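Local coordinates for nidogen-1 (Mus musculus, PDB 1GL4), which is a sulfated basement-membrane glycoprotein that binds laminin, collagen IV and perlecan, the chain here carrying an EGF-like module and the perlecan-binding G2 beta-barrel, at residues 132-138 with 151-157; 103-107 with 224-228; 190-194 with 229-235. All coordinates share one frame. Residues are numbered along the deposited sequence.

Contact 1. Residues 132-138 with 151-157; sequences GEFTRQA and LKQQFSG
Two extended strands, 133-138 and 151-156, run antiparallel as the arms of a beta hairpin, their axes 4.8 Å apart at 175°. Phe134-Phe155, Arg136-Gln153 and Ala138-Leu151 are the hydrogen-bonded pairs, alternating with the non-hydrogen-bonded pairs Glu133-Ser156, Thr135-Gln154 and Gln137-Lys152. Phe155 N to Phe134 O is 2.9 Å, Arg136 N to Gln153 O 2.8 Å and Leu151 N to Ala138 O 2.8 Å. At the open end Gly157 N donates to Gly132 O at 2.9 Å; both glycines have positive phi, a backbone state easy for a residue without a CB. The inward face carries Phe134, Arg136, Ala138, Leu151, Gln153 and Phe155. With Phe134 p and Phe155 m, the flat rings form an offset stack, centroids 3.9 Å apart and planes at 13°. Small Ala138 packs its CB 3.9 Å from Leu151 CD2. The other, more solvent-accessible face suits polar residues: Thr135 OG1 donates to Gln154 OE1 at 2.5 Å. Inside the barrel, Arg136, all-trans to its guanidinium, hydrogen-bonds Pro107 O and Gln229 OE1, and Phe155 packs on Ile111 and Met115 of helix 107-115. Strands 221-232 and 164-171 extend the sheet beyond 133-138 and 151-156 respectively.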
loop_
_atom_site.group_PDB
_atom_site.type_symbol
_atom_site.label_atom_id
_atom_site.label_comp_id
_atom_site.label_asym_id
_atom_site.label_seq_id
_atom_site.Cartn_x
_atom_site.Cartn_y
_atom_site.Cartn_z
ATOM N N GLY A 132 11.943 -5.268 -4.535
ATOM C CA GLY A 132 10.993 -4.584 -5.395
ATOM C C GLY A 132 11.084 -5.002 -6.853
ATOM O O GLY A 132 10.640 -4.279 -7.741
ATOM N N GLU A 133 11.687 -6.163 -7.098
ATOM C CA GLU A 133 11.817 -6.706 -8.445
ATOM C C GLU A 133 11.095 -8.049 -8.429
ATOM O O GLU A 133 11.660 -9.049 -7.997
ATOM C CB GLU A 133 13.297 -6.920 -8.800
ATOM C CG GLU A 133 14.153 -5.653 -8.782
ATOM C CD GLU A 133 15.647 -5.949 -8.912
ATOM O OE1 GLU A 133 16.186 -6.741 -8.109
ATOM O OE2 GLU A 133 16.287 -5.383 -9.811
ATOM N N PHE A 134 9.842 -8.074 -8.876
ATOM C CA PHE A 134 9.077 -9.318 -8.879
ATOM C C PHE A 134 7.811 -9.219 -9.717
ATOM O O PHE A 134 7.417 -8.132 -10.144
ATOM C CB PHE A 134 8.713 -9.730 -7.435
ATOM C CG PHE A 134 7.748 -8.784 -6.735
ATOM C CD1 PHE A 134 6.379 -9.050 -6.708
ATOM C CD2 PHE A 134 8.218 -7.646 -6.077
ATOM C CE1 PHE A 134 5.494 -8.204 -6.037
ATOM C CE2 PHE A 134 7.341 -6.791 -5.400
ATOM C CZ PHE A 134 5.974 -7.069 -5.378
ATOM N N THR A 135 7.193 -10.370 -9.965
ATOM C CA THR A 135 5.951 -10.438 -10.729
ATOM C C THR A 135 4.876 -11.003 -9.805
ATOM O O THR A 135 5.129 -11.953 -9.062
ATOM C CB THR A 135 6.070 -11.388 -11.940
ATOM O OG1 THR A 135 7.100 -10.922 -12.820
ATOM C CG2 THR A 135 4.746 -11.449 -12.699
ATOM N N ARG A 136 3.686 -10.414 -9.856
ATOM C CA ARG A 136 2.563 -10.852 -9.038
ATOM C C ARG A 136 1.398 -11.253 -9.933
ATOM O O ARG A 136 0.896 -10.431 -10.703
ATOM C CB ARG A 136 2.097 -9.725 -8.105
ATOM C CG ARG A 136 0.909 -10.101 -7.205
ATOM C CD ARG A 136 0.060 -8.883 -6.808
ATOM N NE ARG A 136 -0.850 -9.175 -5.697
ATOM C CZ ARG A 136 -1.750 -8.319 -5.216
ATOM N NH1 ARG A 136 -1.877 -7.109 -5.751
ATOM N NH2 ARG A 136 -2.508 -8.662 -4.176
ATOM N N GLN A 137 0.990 -12.518 -9.852
ATOM C CA GLN A 137 -0.153 -13.007 -10.621
ATOM C C GLN A 137 -1.237 -13.255 -9.582
ATOM O O GLN A 137 -1.033 -14.052 -8.671
ATOM C CB GLN A 137 0.156 -14.340 -11.312
ATOM C CG GLN A 137 1.322 -14.338 -12.288
ATOM C CD GLN A 137 1.631 -15.741 -12.800
ATOM O OE1 GLN A 137 0.850 -16.325 -13.560
ATOM N NE2 GLN A 137 2.768 -16.297 -12.372
ATOM N N ALA A 138 -2.378 -12.580 -9.702
ATOM C CA ALA A 138 -3.456 -12.778 -8.737
ATOM C C ALA A 138 -4.823 -12.979 -9.388
ATOM O O ALA A 138 -5.077 -12.519 -10.505
ATOM C CB ALA A 138 -3.514 -11.599 -7.769
ATOM N N LEU A 151 -5.540 -10.309 -12.150
ATOM C CA LEU A 151 -4.622 -9.189 -11.972
ATOM C C LEU A 151 -3.177 -9.599 -12.228
ATOM O O LEU A 151 -2.749 -10.679 -11.811
ATOM C CB LEU A 151 -4.751 -8.644 -10.545
ATOM C CG LEU A 151 -3.722 -7.623 -10.039
ATOM C CD1 LEU A 151 -4.309 -6.876 -8.856
ATOM C CD2 LEU A 151 -2.421 -8.310 -9.640
ATOM N N LYS A 152 -2.436 -8.745 -12.930
ATOM C CA LYS A 152 -1.022 -8.998 -13.187
ATOM C C LYS A 152 -0.261 -7.710 -12.909
ATOM O O LYS A 152 -0.592 -6.653 -13.451
ATOM C CB LYS A 152 -0.772 -9.439 -14.631
ATOM C CG LYS A 152 0.693 -9.780 -14.893
ATOM C CD LYS A 152 0.893 -10.488 -16.227
ATOM C CE LYS A 152 2.336 -10.961 -16.376
ATOM N NZ LYS A 152 2.558 -11.735 -17.635
ATOM N N GLN A 153 0.745 -7.796 -12.043
ATOM C CA GLN A 153 1.548 -6.628 -11.690
ATOM C C GLN A 153 3.036 -6.934 -11.781
ATOM O O GLN A 153 3.498 -7.973 -11.304
ATOM C CB GLN A 153 1.198 -6.145 -10.274
ATOM C CG GLN A 153 -0.090 -5.309 -10.189
ATOM C CD GLN A 153 -0.538 -5.035 -8.754
ATOM O OE1 GLN A 153 -1.146 -4.000 -8.463
ATOM N NE2 GLN A 153 -0.259 -5.968 -7.861
ATOM N N GLN A 154 3.778 -6.029 -12.410
ATOM C CA GLN A 154 5.218 -6.189 -12.560
ATOM C C GLN A 154 5.937 -5.056 -11.840
ATOM O O GLN A 154 5.623 -3.880 -12.049
ATOM C CB GLN A 154 5.603 -6.184 -14.040
ATOM C CG GLN A 154 7.103 -6.306 -14.295
ATOM C CD GLN A 154 7.688 -7.616 -13.786
ATOM O OE1 GLN A 154 7.139 -8.694 -14.032
ATOM N NE2 GLN A 154 8.815 -7.529 -13.082
ATOM N N PHE A 155 6.889 -5.423 -10.986
ATOM C CA PHE A 155 7.674 -4.459 -10.223
ATOM C C PHE A 155 9.101 -4.507 -10.765
ATOM O O PHE A 155 9.705 -5.583 -10.848
ATOM C CB PHE A 155 7.651 -4.820 -8.738
ATOM C CG PHE A 155 6.267 -4.813 -8.132
ATOM C CD1 PHE A 155 5.348 -5.811 -8.447
ATOM C CD2 PHE A 155 5.887 -3.809 -7.252
ATOM C CE1 PHE A 155 4.066 -5.808 -7.890
ATOM C CE2 PHE A 155 4.608 -3.792 -6.686
ATOM C CZ PHE A 155 3.697 -4.796 -7.008
ATOM N N SER A 156 9.643 -3.346 -11.114
ATOM C CA SER A 156 10.975 -3.281 -11.713
ATOM C C SER A 156 12.058 -2.533 -10.938
ATOM O O SER A 156 12.939 -1.919 -11.544
ATOM C CB SER A 156 10.857 -2.674 -13.117
ATOM O OG SER A 156 9.790 -3.269 -13.834
ATOM N N GLY A 157 11.995 -2.583 -9.612
ATOM C CA GLY A 157 12.991 -1.918 -8.792
ATOM C C GLY A 157 12.896 -0.405 -8.747
ATOM O O GLY A 157 11.871 0.184 -9.108
#

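Contact 2. Residues 103-107 with 224-228; sequences LPLAP and IYQWR
Inside the G2 beta-barrel, the loop that leads into helix 107-115 is packed against the inward-facing aromatic side chains of strand 221-232. Segment 224-228 is a beta strand, so its residues alternate: Tyr225 and Trp227 point toward the loop, while Ile224, Gln226 and Arg228 lie on the other face. Segment 103-107 is irregular; Leu105 (phi/psi -82/46) centres an inverse gamma turn, with a weak Ala106 N to Pro104 O bond of 3.0 Å. The backbones stay well apart, with CA-CA distances of 9.3 Å for Pro104-Tyr225 and 8.6 Å for Pro107-Trp227, and large side chains bridge the gap. Tyr225, in the p rotamer, extends its ring so that OH donates to Pro104 O at 2.6 Å. This gives the buried hydroxyl a backbone partner, while the ring contributes apolar surface: Pro104 CB lies 3.8 Å from Tyr225 CE1. Trp227 adopts m with chi2 near 87° and offers one indole face to Pro107, whose CB sits 3.8 Å from the six-membered-ring centroid, only 6° off the normal, a CH-pi contact. The compact, puckered proline ring lays its C-H groups on this face. Leu105, an m/t rotamer, reaches the indole edge, with CD2 3.5 Å from Trp227 CZ2. All five contacting residues are buried. Around them, Val140 touches the side chains of Tyr225 and Trp227, and Tyr207 and Ile185 pack on Tyr225. Such packing is characteristic of the GFP-like barrel of the G2 domain, in which a helix-bearing segment runs through the interior and the wall's aromatic side chains pack on it.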
loop_
_atom_site.group_PDB
_atom_site.type_symbol
_atom_site.label_atom_id
_atom_site.label_comp_id
_atom_site.label_asym_id
_atom_site.label_seq_id
_atom_site.Cartn_x
_atom_site.Cartn_y
_atom_site.Cartn_z
ATOM N N LEU A 103 -14.222 -0.966 -5.191
ATOM C CA LEU A 103 -13.996 -0.682 -3.771
ATOM C C LEU A 103 -13.542 -1.852 -2.899
ATOM O O LEU A 103 -12.711 -1.676 -2.009
ATOM C CB LEU A 103 -15.246 -0.042 -3.152
ATOM C CG LEU A 103 -15.445 1.448 -3.470
ATOM C CD1 LEU A 103 -16.778 1.931 -2.920
ATOM C CD2 LEU A 103 -14.294 2.254 -2.870
ATOM N N PRO A 104 -14.079 -3.060 -3.129
ATOM C CA PRO A 104 -13.655 -4.191 -2.296
ATOM C C PRO A 104 -12.237 -4.689 -2.587
ATOM O O PRO A 104 -11.664 -5.430 -1.791
ATOM C CB PRO A 104 -14.691 -5.276 -2.620
ATOM C CG PRO A 104 -15.878 -4.505 -3.136
ATOM C CD PRO A 104 -15.230 -3.429 -3.966
ATOM N N LEU A 105 -11.674 -4.270 -3.716
ATOM C CA LEU A 105 -10.352 -4.736 -4.137
ATOM C C LEU A 105 -9.125 -4.048 -3.539
ATOM O O LEU A 105 -8.173 -3.726 -4.255
ATOM C CB LEU A 105 -10.267 -4.683 -5.664
ATOM C CG LEU A 105 -11.461 -5.321 -6.388
ATOM C CD1 LEU A 105 -11.316 -5.134 -7.892
ATOM C CD2 LEU A 105 -11.545 -6.794 -6.035
ATOM N N ALA A 106 -9.133 -3.857 -2.226
ATOM C CA ALA A 106 -8.016 -3.229 -1.535
ATOM C C ALA A 106 -6.669 -3.907 -1.830
ATOM O O ALA A 106 -5.630 -3.247 -1.820
ATOM C CB ALA A 106 -8.276 -3.219 -0.036
ATOM N N PRO A 107 -6.664 -5.236 -2.068
ATOM C CA PRO A 107 -5.404 -5.933 -2.360
ATOM C C PRO A 107 -4.645 -5.392 -3.576
ATOM O O PRO A 107 -3.485 -5.749 -3.798
ATOM C CB PRO A 107 -5.849 -7.382 -2.546
ATOM C CG PRO A 107 -6.971 -7.496 -1.563
ATOM C CD PRO A 107 -7.743 -6.212 -1.818
ATOM N N ILE A 224 -18.691 -12.454 0.150
ATOM C CA ILE A 224 -17.422 -13.156 0.328
ATOM C C ILE A 224 -16.636 -13.320 -0.965
ATOM O O ILE A 224 -17.220 -13.521 -2.027
ATOM C CB ILE A 224 -17.669 -14.583 0.876
ATOM C CG1 ILE A 224 -18.554 -14.523 2.118
ATOM C CG2 ILE A 224 -16.337 -15.273 1.184
ATOM C CD1 ILE A 224 -19.168 -15.867 2.496
ATOM N N TYR A 225 -15.313 -13.224 -0.876
ATOM C CA TYR A 225 -14.470 -13.453 -2.046
ATOM C C TYR A 225 -13.189 -14.171 -1.660
ATOM O O TYR A 225 -12.766 -14.134 -0.502
ATOM C CB TYR A 225 -14.176 -12.162 -2.843
ATOM C CG TYR A 225 -13.584 -10.948 -2.132
ATOM C CD1 TYR A 225 -13.419 -9.754 -2.829
ATOM C CD2 TYR A 225 -13.212 -10.975 -0.788
ATOM C CE1 TYR A 225 -12.906 -8.617 -2.222
ATOM C CE2 TYR A 225 -12.690 -9.829 -0.165
ATOM C CZ TYR A 225 -12.544 -8.654 -0.898
ATOM O OH TYR A 225 -12.055 -7.504 -0.315
ATOM N N GLN A 226 -12.600 -14.867 -2.626
ATOM C CA GLN A 226 -11.372 -15.611 -2.387
ATOM C C GLN A 226 -10.225 -15.049 -3.207
ATOM O O GLN A 226 -10.318 -14.948 -4.433
ATOM C CB GLN A 226 -11.552 -17.090 -2.751
ATOM C CG GLN A 226 -10.310 -17.935 -2.458
ATOM C CD GLN A 226 -10.425 -19.363 -2.967
ATOM O OE1 GLN A 226 -10.424 -19.608 -4.174
ATOM N NE2 GLN A 226 -10.528 -20.312 -2.044
ATOM N N TRP A 227 -9.148 -14.686 -2.519
ATOM C CA TRP A 227 -7.957 -14.156 -3.173
ATOM C C TRP A 227 -6.891 -15.244 -3.313
ATOM O O TRP A 227 -6.603 -15.969 -2.361
ATOM C CB TRP A 227 -7.390 -12.977 -2.377
ATOM C CG TRP A 227 -8.155 -11.728 -2.608
ATOM C CD1 TRP A 227 -9.272 -11.309 -1.939
ATOM C CD2 TRP A 227 -7.933 -10.778 -3.654
ATOM N NE1 TRP A 227 -9.762 -10.160 -2.511
ATOM C CE2 TRP A 227 -8.960 -9.811 -3.566
ATOM C CE3 TRP A 227 -6.968 -10.651 -4.662
ATOM C CZ2 TRP A 227 -9.050 -8.730 -4.453
ATOM C CZ3 TRP A 227 -7.058 -9.576 -5.545
ATOM C CH2 TRP A 227 -8.092 -8.633 -5.433
ATOM N N ARG A 228 -6.322 -15.355 -4.507
ATOM C CA ARG A 228 -5.289 -16.351 -4.787
ATOM C C ARG A 228 -4.141 -15.636 -5.504
ATOM O O ARG A 228 -4.376 -14.941 -6.486
ATOM C CB ARG A 228 -5.862 -17.452 -5.690
ATOM C CG ARG A 228 -7.115 -18.140 -5.139
ATOM C CD ARG A 228 -7.617 -19.253 -6.074
ATOM N NE ARG A 228 -8.100 -18.737 -7.355
ATOM C CZ ARG A 228 -9.277 -18.139 -7.531
ATOM N NH1 ARG A 228 -10.112 -17.976 -6.509
ATOM N NH2 ARG A 228 -9.619 -17.694 -8.732
#

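Contact 3. Residues 190-194 with 229-235; sequences ELYHY and QTITFQE
Across the interior of the G2 beta-barrel, strand 190-194 faces strand 229-232 without pairing: their axes pass 9.3 Å apart at -43°, and alternate side chains span the gap. Glu190 comes first, its OE2 linked through a water to Gln229, with water to Glu190 OE2 2.9 Å and to Gln229 NE2 3.1 Å; the buried carboxylate also forms a salt bridge with Arg205. Two residues on, Tyr192 (m) turns its ring inward and donates from OH to Glu190 OE1 at 2.7 Å. A second water donates to Tyr192 OH at 2.9 Å and, weakly, to Gln229 OE1 at 3.4 Å. Gln229, able to donate and accept, also hydrogen-bonds Ser201 and Arg136. The ring edge of Tyr192 meets aliphatic Ile231, CE2 to CD1 4.3 Å. Tyr194, in the t rotamer, extends its ring toward Phe233 and Glu235; its CE1 lies 4.1 Å from Phe233 CZ, and its phenol suits the acidic partner beyond, with Tyr194 OH donating to Glu235 OE2 at 2.7 Å.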
loop_
_atom_site.group_PDB
_atom_site.type_symbol
_atom_site.label_atom_id
_atom_site.label_comp_id
_atom_site.label_asym_id
_atom_site.label_seq_id
_atom_site.Cartn_x
_atom_site.Cartn_y
_atom_site.Cartn_z
ATOM N N GLU A 190 -3.130 -13.142 6.798
ATOM C CA GLU A 190 -2.902 -13.930 5.582
ATOM C C GLU A 190 -1.605 -14.702 5.725
ATOM O O GLU A 190 -0.638 -14.187 6.283
ATOM C CB GLU A 190 -2.736 -13.037 4.351
ATOM C CG GLU A 190 -3.970 -12.401 3.786
ATOM C CD GLU A 190 -3.660 -11.725 2.459
ATOM O OE1 GLU A 190 -2.747 -10.870 2.439
ATOM O OE2 GLU A 190 -4.315 -12.050 1.443
ATOM N N LEU A 191 -1.574 -15.924 5.202
ATOM C CA LEU A 191 -0.362 -16.732 5.265
ATOM C C LEU A 191 0.339 -16.753 3.909
ATOM O O LEU A 191 -0.278 -17.035 2.879
ATOM C CB LEU A 191 -0.689 -18.160 5.708
ATOM C CG LEU A 191 -1.287 -18.279 7.118
ATOM C CD1 LEU A 191 -1.532 -19.747 7.456
ATOM C CD2 LEU A 191 -0.339 -17.653 8.133
ATOM N N TYR A 192 1.630 -16.439 3.923
ATOM C CA TYR A 192 2.438 -16.416 2.712
ATOM C C TYR A 192 3.452 -17.556 2.781
ATOM O O TYR A 192 4.340 -17.554 3.636
ATOM C CB TYR A 192 3.155 -15.062 2.577
ATOM C CG TYR A 192 2.231 -13.920 2.180
ATOM C CD1 TYR A 192 1.274 -13.423 3.068
ATOM C CD2 TYR A 192 2.278 -13.378 0.896
ATOM C CE1 TYR A 192 0.371 -12.407 2.680
ATOM C CE2 TYR A 192 1.383 -12.371 0.495
ATOM C CZ TYR A 192 0.433 -11.892 1.390
ATOM O OH TYR A 192 -0.459 -10.914 0.987
ATOM N N HIS A 193 3.304 -18.522 1.875
ATOM C CA HIS A 193 4.173 -19.699 1.808
ATOM C C HIS A 193 5.331 -19.517 0.823
ATOM O O HIS A 193 5.121 -19.154 -0.335
ATOM C CB HIS A 193 3.342 -20.923 1.406
ATOM C CG HIS A 193 2.158 -21.163 2.290
ATOM N ND1 HIS A 193 2.270 -21.684 3.562
ATOM C CD2 HIS A 193 0.843 -20.890 2.111
ATOM C CE1 HIS A 193 1.078 -21.718 4.130
ATOM N NE2 HIS A 193 0.194 -21.241 3.271
ATOM N N TYR A 194 6.549 -19.786 1.292
ATOM C CA TYR A 194 7.753 -19.649 0.469
ATOM C C TYR A 194 8.371 -20.994 0.088
ATOM O O TYR A 194 8.428 -21.915 0.907
ATOM C CB TYR A 194 8.816 -18.825 1.208
ATOM C CG TYR A 194 10.187 -18.893 0.559
ATOM C CD1 TYR A 194 10.488 -18.127 -0.569
ATOM C CD2 TYR A 194 11.159 -19.785 1.029
ATOM C CE1 TYR A 194 11.714 -18.250 -1.218
ATOM C CE2 TYR A 194 12.392 -19.919 0.381
ATOM C CZ TYR A 194 12.660 -19.151 -0.741
ATOM O OH TYR A 194 13.858 -19.297 -1.408
ATOM N N GLN A 229 -2.907 -15.793 -5.027
ATOM C CA GLN A 229 -1.794 -15.111 -5.684
ATOM C C GLN A 229 -0.453 -15.854 -5.692
ATOM O O GLN A 229 -0.138 -16.641 -4.793
ATOM C CB GLN A 229 -1.618 -13.706 -5.078
ATOM C CG GLN A 229 -1.189 -13.678 -3.613
ATOM C CD GLN A 229 -1.385 -12.308 -2.954
ATOM O OE1 GLN A 229 -1.051 -11.267 -3.528
ATOM N NE2 GLN A 229 -1.921 -12.312 -1.734
ATOM N N THR A 230 0.327 -15.599 -6.737
ATOM C CA THR A 230 1.640 -16.210 -6.896
ATOM C C THR A 230 2.640 -15.090 -7.162
ATOM O O THR A 230 2.494 -14.317 -8.109
ATOM C CB THR A 230 1.642 -17.209 -8.059
ATOM O OG1 THR A 230 0.751 -18.288 -7.746
ATOM C CG2 THR A 230 3.047 -17.765 -8.295
ATOM N N ILE A 231 3.645 -15.012 -6.304
ATOM C CA ILE A 231 4.673 -13.984 -6.382
ATOM C C ILE A 231 6.020 -14.614 -6.757
ATOM O O ILE A 231 6.548 -15.439 -6.017
ATOM C CB ILE A 231 4.762 -13.255 -5.018
ATOM C CG1 ILE A 231 3.434 -12.527 -4.758
ATOM C CG2 ILE A 231 5.942 -12.280 -4.995
ATOM C CD1 ILE A 231 3.278 -11.970 -3.355
ATOM N N THR A 232 6.564 -14.220 -7.909
ATOM C CA THR A 232 7.837 -14.765 -8.393
ATOM C C THR A 232 8.955 -13.724 -8.456
ATOM O O THR A 232 8.725 -12.562 -8.778
ATOM C CB THR A 232 7.668 -15.400 -9.787
ATOM O OG1 THR A 232 7.072 -14.450 -10.681
ATOM C CG2 THR A 232 6.776 -16.634 -9.699
ATOM N N PHE A 233 10.174 -14.159 -8.163
ATOM C CA PHE A 233 11.320 -13.255 -8.139
ATOM C C PHE A 233 12.637 -14.031 -8.218
ATOM O O PHE A 233 12.638 -15.263 -8.237
ATOM C CB PHE A 233 11.275 -12.437 -6.844
ATOM C CG PHE A 233 11.114 -13.278 -5.602
ATOM C CD1 PHE A 233 12.228 -13.709 -4.884
ATOM C CD2 PHE A 233 9.848 -13.655 -5.163
ATOM C CE1 PHE A 233 12.081 -14.506 -3.746
ATOM C CE2 PHE A 233 9.688 -14.455 -4.023
ATOM C CZ PHE A 233 10.803 -14.882 -3.315
ATOM N N GLN A 234 13.752 -13.307 -8.260
ATOM C CA GLN A 234 15.075 -13.924 -8.328
ATOM C C GLN A 234 15.871 -13.709 -7.043
ATOM O O GLN A 234 15.806 -12.642 -6.442
ATOM C CB GLN A 234 15.873 -13.345 -9.502
ATOM C CG GLN A 234 15.277 -13.628 -10.869
ATOM C CD GLN A 234 15.364 -15.093 -11.248
ATOM O OE1 GLN A 234 16.455 -15.671 -11.297
ATOM N NE2 GLN A 234 14.217 -15.704 -11.523
ATOM N N GLU A 235 16.613 -14.732 -6.629
ATOM C CA GLU A 235 17.454 -14.659 -5.435
ATOM C C GLU A 235 18.868 -15.057 -5.857
ATOM O O GLU A 235 19.039 -15.921 -6.719
ATOM C CB GLU A 235 16.953 -15.617 -4.351
ATOM C CG GLU A 235 15.504 -15.389 -3.926
ATOM C CD GLU A 235 15.061 -16.347 -2.833
ATOM O OE1 GLU A 235 15.241 -16.026 -1.636
ATOM O OE2 GLU A 235 14.546 -17.432 -3.171
HETATM O O HOH W 1 -4.089 -14.160 -0.511
HETATM O O HOH W 2 -0.443 -8.937 -1.171
#

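In the fold
All three contacts belong to the G2 beta-barrel. Contact 1 is a local hairpin, nested in sequence within the loop that contact 2 closes and completed before contact 3 opens; contacts 2 and 3 interleave. Strand 221-232 joins them: its residues 224-228 serve contact 2 and 229-232 contact 3, centres about 18 Å apart, while strand 133-142 of contact 1 pairs beside it. The centres of contacts 1 and 3 are about 11 Å apart, connected by backbone hydrogen bonds such as Thr230 N to Gln137 O (2.8 Å). Arg136 NH1 to Pro107 O (2.9 Å) ties contacts 1 and 2. One barrel wall thus meets both the loop entering internal helix 107-115 and the facing strand, away from the perlecan-binding residues.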